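PDB 2CXI: phenylalanine--tRNA ligase beta subunit from Pyrococcus horikoshii, which catalyses, with its alpha partner, ATP-dependent attachment of phenylalanine to tRNA(Phe), this N-terminal fragment carrying the B3/4 domain linked to amino acid editing, and the B5 domain. Local coordinates for residues A[183-186]-A[187-190]; A[217-220]-A[221-225]; A[266-269]-A[270-273]. All coordinates share one frame; numbering follows the deposited sequence.

In the fold
All three contacts are local features of one chain: a capped short helix (contact 1), an irregular loop (contact 2) and the turn of a beta hairpin (contact 3). Contacts 1 and 2 both fall in the B3/4 region and are neighbours, with centres 18 Å apart and nearest atoms about 6 Å apart. Leu-168 ties them together, since its backbone bonds both to the side chain of His-183 and to the backbone of Asn-217. Contact 3 sits well away at the edge of the large mixed sheet, its centre 30 Å from contact 1 and 27 Å from contact 2. None lies near the predicted magnesium ligands Asp-331, Asp-337, Glu-340 and Asp-341.

Contact 1 of 3, residues A[183-186]-A[187-190]; sequences HEKG and REYG
The guanidinium of Arg-187 lies over the start of the helix, one face turned to Glu-184 CA, which stands 3.6 Å from its plane toward the rim, with the carbonyl group of His-183 beneath the same face. Tyr-189 is met differently: Lys-185 CD comes to the edge of its ring, in plane, 3.8 Å from Tyr-189 CE2, while Glu-188 CG rests over one face. The third flat group, the imidazole of His-183, takes the backbone N of Lys-185 at its edge. This is the N-cap of helix 184-189, a single short stretch of i to i+4 bonding in the B3/4 region.

His-183 ND1 accepts from Lys-185 N at 3.0 Å in a nearly straight bond (163°), capping an amide of the first turn. At the other side of the ring NE2 bonds to Leu-168 O, so both nitrogens are used, which probably fixes the rotation of the buried imidazole; Tyr-170 also meets it.

The helix bonds follow: Arg-187 N to His-183 O, Glu-188 N to Glu-184 O and Tyr-189 N to Lys-185 O, with a weak fourth from Gly-190 N to Gly-186 O. Lys-185 and Glu-188 run side by side outward from the helix. The lysine has its CG beside the backbone N (chi1 -67°) and bends again at chi2 (-61°), which lays its methylenes next to the tyrosine edge and ends in a salt bridge: Lys-185 NZ meets the syn side of Glu-188 OE1 at 3.1 Å.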
loop_
_atom_site.group_PDB
_atom_site.type_symbol
_atom_site.label_atom_id
_atom_site.label_comp_id
_atom_site.label_asym_id
_atom_site.label_seq_id
_atom_site.Cartn_x
_atom_site.Cartn_y
_atom_site.Cartn_z
ATOM N N HIS A 183 24.739 25.393 13.705
ATOM C CA HIS A 183 25.222 24.140 14.281
ATOM C C HIS A 183 26.728 24.005 14.064
ATOM O O HIS A 183 27.240 24.312 12.988
ATOM C CB HIS A 183 24.502 22.930 13.654
ATOM C CG HIS A 183 24.582 21.709 14.498
ATOM N ND1 HIS A 183 25.732 20.965 14.615
ATOM C CD2 HIS A 183 23.672 21.131 15.315
ATOM C CE1 HIS A 183 25.527 19.972 15.463
ATOM N NE2 HIS A 183 24.284 20.047 15.900
ATOM N N GLU A 184 27.442 23.538 15.069
ATOM C CA GLU A 184 28.899 23.352 14.898
ATOM C C GLU A 184 29.275 22.427 13.708
ATOM O O GLU A 184 30.277 22.665 13.026
ATOM C CB GLU A 184 29.547 22.863 16.186
ATOM C CG GLU A 184 29.275 21.400 16.486
ATOM C CD GLU A 184 29.824 20.967 17.824
ATOM O OE1 GLU A 184 29.408 19.884 18.309
ATOM O OE2 GLU A 184 30.665 21.720 18.390
ATOM N N LYS A 185 28.458 21.404 13.425
ATOM C CA LYS A 185 28.736 20.503 12.293
ATOM C C LYS A 185 28.294 21.160 10.987
ATOM O O LYS A 185 28.775 20.828 9.898
ATOM C CB LYS A 185 28.032 19.149 12.498
ATOM C CG LYS A 185 28.579 18.327 13.652
ATOM C CD LYS A 185 30.039 17.979 13.434
ATOM C CE LYS A 185 30.574 17.209 14.628
ATOM N NZ LYS A 185 31.989 17.557 14.892
ATOM N N GLY A 186 27.377 22.114 11.105
ATOM C CA GLY A 186 26.996 22.957 9.988
ATOM C C GLY A 186 28.123 23.872 9.532
ATOM O O GLY A 186 28.339 24.053 8.323
ATOM N N ARG A 187 28.833 24.471 10.496
ATOM C CA ARG A 187 29.974 25.341 10.204
ATOM C C ARG A 187 31.120 24.493 9.639
ATOM O O ARG A 187 31.766 24.866 8.652
ATOM C CB ARG A 187 30.454 26.055 11.480
ATOM C CG ARG A 187 29.463 27.071 12.071
ATOM C CD ARG A 187 29.977 27.834 13.329
ATOM N NE ARG A 187 28.937 27.847 14.371
ATOM C CZ ARG A 187 29.027 27.267 15.583
ATOM N NH1 ARG A 187 30.134 26.631 15.975
ATOM N NH2 ARG A 187 27.998 27.348 16.427
ATOM N N GLU A 188 31.347 23.350 10.275
ATOM C CA GLU A 188 32.439 22.456 9.920
ATOM C C GLU A 188 32.299 21.836 8.535
ATOM O O GLU A 188 33.277 21.816 7.788
ATOM C CB GLU A 188 32.629 21.391 11.006
ATOM C CG GLU A 188 33.907 20.567 10.853
ATOM C CD GLU A 188 34.067 19.504 11.919
ATOM O OE1 GLU A 188 33.300 19.507 12.895
ATOM O OE2 GLU A 188 34.970 18.658 11.771
ATOM N N TYR A 189 31.087 21.380 8.180
ATOM C CA TYR A 189 30.865 20.605 6.968
ATOM C C TYR A 189 29.977 21.245 5.910
ATOM O O TYR A 189 29.862 20.727 4.786
ATOM C CB TYR A 189 30.283 19.236 7.342
ATOM C CG TYR A 189 31.236 18.382 8.130
ATOM C CD1 TYR A 189 32.375 17.834 7.510
ATOM C CD2 TYR A 189 31.008 18.102 9.482
ATOM C CE1 TYR A 189 33.262 17.028 8.216
ATOM C CE2 TYR A 189 31.927 17.300 10.211
ATOM C CZ TYR A 189 33.028 16.767 9.553
ATOM O OH TYR A 189 33.925 15.956 10.214
ATOM N N GLY A 190 29.370 22.379 6.241
ATOM C CA GLY A 190 28.415 23.029 5.332
ATOM C C GLY A 190 28.863 23.385 3.939
ATOM O O GLY A 190 28.043 23.444 3.007
#

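Contact 2 of 3, residues A[217-220]-A[221-225]; sequences NSEF and TGRVT
Ser-218 begins the contact and reaches forward across the type I turn of residues 218-221: its OG accepts from Thr-221 N at 3.0 Å, a side-chain bond to the backbone three residues on, while weak bonds link the same hydroxyl to Val-209 O and Leu-210 O. Its carbonyl is drawn into the loop too, because water 1 donates to both Ser-218 O (2.9 Å) and Thr-221 O (2.7 Å).

Glu-219 follows and offers a backbone oxygen to Arg-223. NH1 of Arg-223 gives a bond of 2.9 Å to Glu-219 O (158°), lying in the carbonyl plane on a lone pair and in the guanidinium plane as well. The arginine gets there by curling, with bends at chi2 (-78°) and chi3 (-56°) that fold the chain back over the turn. Glu-219 OE1 lies 3.6 Å from Arg-223 NH1, well out of the guanidinium plane, so charge alone links them; the carboxylate oxygens bond instead to Gly-169 N and Lys-171.

Phe-220 closes the segment with its ring against Glu-219 CG, which sits over the ring centre. Its carbonyl is held by water 2, which donates to Phe-220 O at 2.7 Å and accepts from Arg-223 N.

This loop, leaving strand 216-217 toward strand 231-237 in the B3/4 region, is thus held by a hydroxyl, a guanidinium and bridging waters, and the nearby carboxylate probably strengthens the arginine's hold electrostatically.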
loop_
_atom_site.group_PDB
_atom_site.type_symbol
_atom_site.label_atom_id
_atom_site.label_comp_id
_atom_site.label_asym_id
_atom_site.label_seq_id
_atom_site.Cartn_x
_atom_site.Cartn_y
_atom_site.Cartn_z
ATOM N N ASN A 217 22.738 14.420 12.192
ATOM C CA ASN A 217 21.526 13.679 12.461
ATOM C C ASN A 217 20.505 14.496 13.272
ATOM O O ASN A 217 20.830 15.565 13.845
ATOM C CB ASN A 217 21.845 12.310 13.142
ATOM C CG ASN A 217 22.698 12.441 14.409
ATOM O OD1 ASN A 217 23.526 13.363 14.546
ATOM N ND2 ASN A 217 22.541 11.485 15.321
ATOM N N SER A 218 19.282 13.993 13.353
ATOM C CA SER A 218 18.279 14.695 14.120
ATOM C C SER A 218 18.362 14.397 15.631
ATOM O O SER A 218 18.881 13.344 16.076
ATOM C CB SER A 218 16.902 14.363 13.598
ATOM O OG SER A 218 16.573 13.080 14.035
ATOM N N GLU A 219 17.855 15.344 16.414
ATOM C CA GLU A 219 17.729 15.181 17.873
ATOM C C GLU A 219 16.680 14.106 18.274
ATOM O O GLU A 219 16.881 13.344 19.230
ATOM C CB GLU A 219 17.363 16.541 18.505
ATOM C CG GLU A 219 17.122 16.475 20.013
ATOM C CD GLU A 219 18.376 16.189 20.843
ATOM O OE1 GLU A 219 19.525 16.151 20.357
ATOM O OE2 GLU A 219 18.211 15.998 22.045
ATOM N N PHE A 220 15.575 14.044 17.549
ATOM C CA PHE A 220 14.433 13.243 17.998
ATOM C C PHE A 220 14.053 12.039 17.157
ATOM O O PHE A 220 13.300 11.172 17.627
ATOM C CB PHE A 220 13.203 14.130 18.080
ATOM C CG PHE A 220 13.342 15.254 19.079
ATOM C CD1 PHE A 220 13.279 14.996 20.445
ATOM C CD2 PHE A 220 13.545 16.579 18.639
ATOM C CE1 PHE A 220 13.415 16.046 21.386
ATOM C CE2 PHE A 220 13.680 17.634 19.571
ATOM C CZ PHE A 220 13.603 17.358 20.938
ATOM N N THR A 221 14.553 11.984 15.928
ATOM C CA THR A 221 14.151 10.887 15.037
ATOM C C THR A 221 15.205 9.802 14.901
ATOM O O THR A 221 16.311 10.070 14.384
ATOM C CB THR A 221 13.800 11.447 13.650
ATOM O OG1 THR A 221 12.702 12.344 13.795
ATOM C CG2 THR A 221 13.219 10.316 12.737
ATOM N N GLY A 222 14.833 8.584 15.312
ATOM C CA GLY A 222 15.661 7.389 15.144
ATOM C C GLY A 222 16.938 7.333 15.963
ATOM O O GLY A 222 17.933 6.707 15.541
ATOM N N ARG A 223 16.943 7.959 17.144
ATOM C CA ARG A 223 18.150 7.921 18.000
ATOM C C ARG A 223 18.546 6.524 18.460
ATOM O O ARG A 223 17.701 5.733 18.886
ATOM C CB ARG A 223 17.973 8.860 19.201
ATOM C CG ARG A 223 17.860 10.306 18.750
ATOM C CD ARG A 223 19.196 10.956 18.386
ATOM N NE ARG A 223 20.199 10.900 19.460
ATOM C CZ ARG A 223 20.211 11.700 20.519
ATOM N NH1 ARG A 223 19.274 12.614 20.689
ATOM N NH2 ARG A 223 21.180 11.581 21.418
ATOM N N VAL A 224 19.825 6.192 18.301
ATOM C CA VAL A 224 20.373 4.920 18.764
ATOM C C VAL A 224 20.804 5.030 20.239
ATOM O O VAL A 224 21.532 5.939 20.627
ATOM C CB VAL A 224 21.613 4.472 17.933
ATOM C CG1 VAL A 224 22.124 3.107 18.389
ATOM C CG2 VAL A 224 21.298 4.422 16.417
ATOM N N THR A 225 20.353 4.082 21.045
ATOM C CA THR A 225 20.770 4.009 22.456
ATOM C C THR A 225 21.258 2.585 22.720
ATOM O O THR A 225 21.193 1.729 21.828
ATOM C CB THR A 225 19.587 4.356 23.425
ATOM O OG1 THR A 225 18.626 3.300 23.388
ATOM C CG2 THR A 225 18.789 5.634 22.998
HETATM O O HOH W 1 18.850 10.737 14.793
HETATM O O HOH W 2 14.577 8.980 18.557
HETATM O O HOH W 3 11.840 8.446 16.061
#

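Contact 3 of 3, residues A[266-269]-A[270-273]; sequences VVYK and DFEI
Tyr-268 and Phe-271 form an offset (parallel-displaced) stack beside a tight beta turn, and this is the densely packed part of the hairpin formed by strands 260-267 and 272-275. The rings are nearly parallel, centroids 4.4 Å apart and planes at 12°, with Phe-271 CZ over the tyrosine face near its rim and 3.4 Å from Tyr-268 CG. Tyr-268 CB adds a CH-pi contact to the phenylalanine face. CG of Phe-271 lies between its backbone N and carbonyl carbon (chi1 70°), bringing its ring against the face of Tyr-268.

Ile-273 extends the apolar patch, its CD1 4.0 Å from Tyr-268 CE1 and its CG1 3.9 Å from Val-266 CB. Alongside, the backbone is paired antiparallel: Val-266 and Ile-273 exchange two bonds, and Tyr-268 N donates to Phe-271 O at 2.8 Å.

The turn itself is looser. Lys-269 and Asp-270, in type I turn geometry, are exposed, and Lys-269 NZ stays 5.7 Å from Asp-270 OD1, with a long, weak ion pair to Glu-95. On the other face of the sheet Val-267 barely meets Glu-272, whose carboxylate pairs with Arg-265.

Replacing Tyr-268 by an alanine would probably leave Phe-271 without its stacking partner and Gly-104 O without the hydroxyl that bonds to it. The chemistry implies a hairpin end pinned by stacked rings on one face, with exposed, loosely paired charged residues at the turn.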
loop_
_atom_site.group_PDB
_atom_site.type_symbol
_atom_site.label_atom_id
_atom_site.label_comp_id
_atom_site.label_asym_id
_atom_site.label_seq_id
_atom_site.Cartn_x
_atom_site.Cartn_y
_atom_site.Cartn_z
ATOM N N VAL A 266 17.038 -0.313 -3.015
ATOM C CA VAL A 266 17.354 1.076 -3.129
ATOM C C VAL A 266 17.025 1.487 -4.567
ATOM O O VAL A 266 17.672 1.008 -5.504
ATOM C CB VAL A 266 18.822 1.407 -2.826
ATOM C CG1 VAL A 266 19.023 2.942 -2.733
ATOM C CG2 VAL A 266 19.309 0.704 -1.525
ATOM N N VAL A 267 16.065 2.391 -4.687
ATOM C CA VAL A 267 15.463 2.806 -5.972
ATOM C C VAL A 267 15.980 4.173 -6.425
ATOM O O VAL A 267 15.751 5.248 -5.792
ATOM C CB VAL A 267 13.888 2.710 -5.910
ATOM C CG1 VAL A 267 13.226 2.986 -7.323
ATOM C CG2 VAL A 267 13.472 1.373 -5.438
ATOM N N TYR A 268 16.711 4.134 -7.523
ATOM C CA TYR A 268 17.169 5.319 -8.201
ATOM C C TYR A 268 16.257 5.559 -9.412
ATOM O O TYR A 268 15.434 4.726 -9.718
ATOM C CB TYR A 268 18.611 5.120 -8.660
ATOM C CG TYR A 268 19.659 5.158 -7.547
ATOM C CD1 TYR A 268 19.789 4.091 -6.649
ATOM C CD2 TYR A 268 20.497 6.277 -7.390
ATOM C CE1 TYR A 268 20.788 4.115 -5.617
ATOM C CE2 TYR A 268 21.469 6.323 -6.352
ATOM C CZ TYR A 268 21.593 5.246 -5.494
ATOM O OH TYR A 268 22.559 5.286 -4.518
ATOM N N LYS A 269 16.382 6.690 -10.086
ATOM C CA LYS A 269 15.527 6.947 -11.247
ATOM C C LYS A 269 15.703 5.863 -12.316
ATOM O O LYS A 269 14.709 5.297 -12.750
ATOM C CB LYS A 269 15.726 8.354 -11.826
ATOM C CG LYS A 269 14.819 8.695 -13.022
ATOM C CD LYS A 269 13.327 8.685 -12.621
ATOM C CE LYS A 269 12.407 9.011 -13.812
ATOM N NZ LYS A 269 12.725 10.374 -14.373
ATOM N N ASP A 270 16.952 5.520 -12.662
ATOM C CA ASP A 270 17.230 4.651 -13.807
ATOM C C ASP A 270 17.597 3.234 -13.445
ATOM O O ASP A 270 17.922 2.446 -14.338
ATOM C CB ASP A 270 18.433 5.139 -14.590
ATOM C CG ASP A 270 18.260 6.520 -15.152
ATOM O OD1 ASP A 270 17.111 6.930 -15.445
ATOM O OD2 ASP A 270 19.254 7.245 -15.355
ATOM N N PHE A 271 17.628 2.913 -12.155
ATOM C CA PHE A 271 18.030 1.571 -11.771
ATOM C C PHE A 271 17.683 1.352 -10.325
ATOM O O PHE A 271 17.414 2.291 -9.580
ATOM C CB PHE A 271 19.546 1.352 -12.005
ATOM C CG PHE A 271 20.440 2.114 -11.055
ATOM C CD1 PHE A 271 20.837 3.421 -11.345
ATOM C CD2 PHE A 271 20.900 1.525 -9.877
ATOM C CE1 PHE A 271 21.651 4.120 -10.465
ATOM C CE2 PHE A 271 21.725 2.240 -8.995
ATOM C CZ PHE A 271 22.089 3.516 -9.299
ATOM N N GLU A 272 17.739 0.102 -9.928
ATOM C CA GLU A 272 17.463 -0.260 -8.560
ATOM C C GLU A 272 18.621 -1.168 -8.129
ATOM O O GLU A 272 19.206 -1.872 -8.968
ATOM C CB GLU A 272 16.131 -0.997 -8.572
ATOM C CG GLU A 272 15.744 -1.691 -7.288
ATOM C CD GLU A 272 14.552 -2.615 -7.518
ATOM O OE1 GLU A 272 13.578 -2.163 -8.140
ATOM O OE2 GLU A 272 14.606 -3.789 -7.084
ATOM N N ILE A 273 18.943 -1.194 -6.837
ATOM C CA ILE A 273 20.005 -2.107 -6.343
ATOM C C ILE A 273 19.681 -2.646 -4.981
ATOM O O ILE A 273 19.087 -1.956 -4.180
ATOM C CB ILE A 273 21.419 -1.394 -6.233
ATOM C CG1 ILE A 273 21.310 -0.093 -5.404
ATOM C CG2 ILE A 273 22.042 -1.182 -7.608
ATOM C CD1 ILE A 273 22.614 0.592 -5.077
#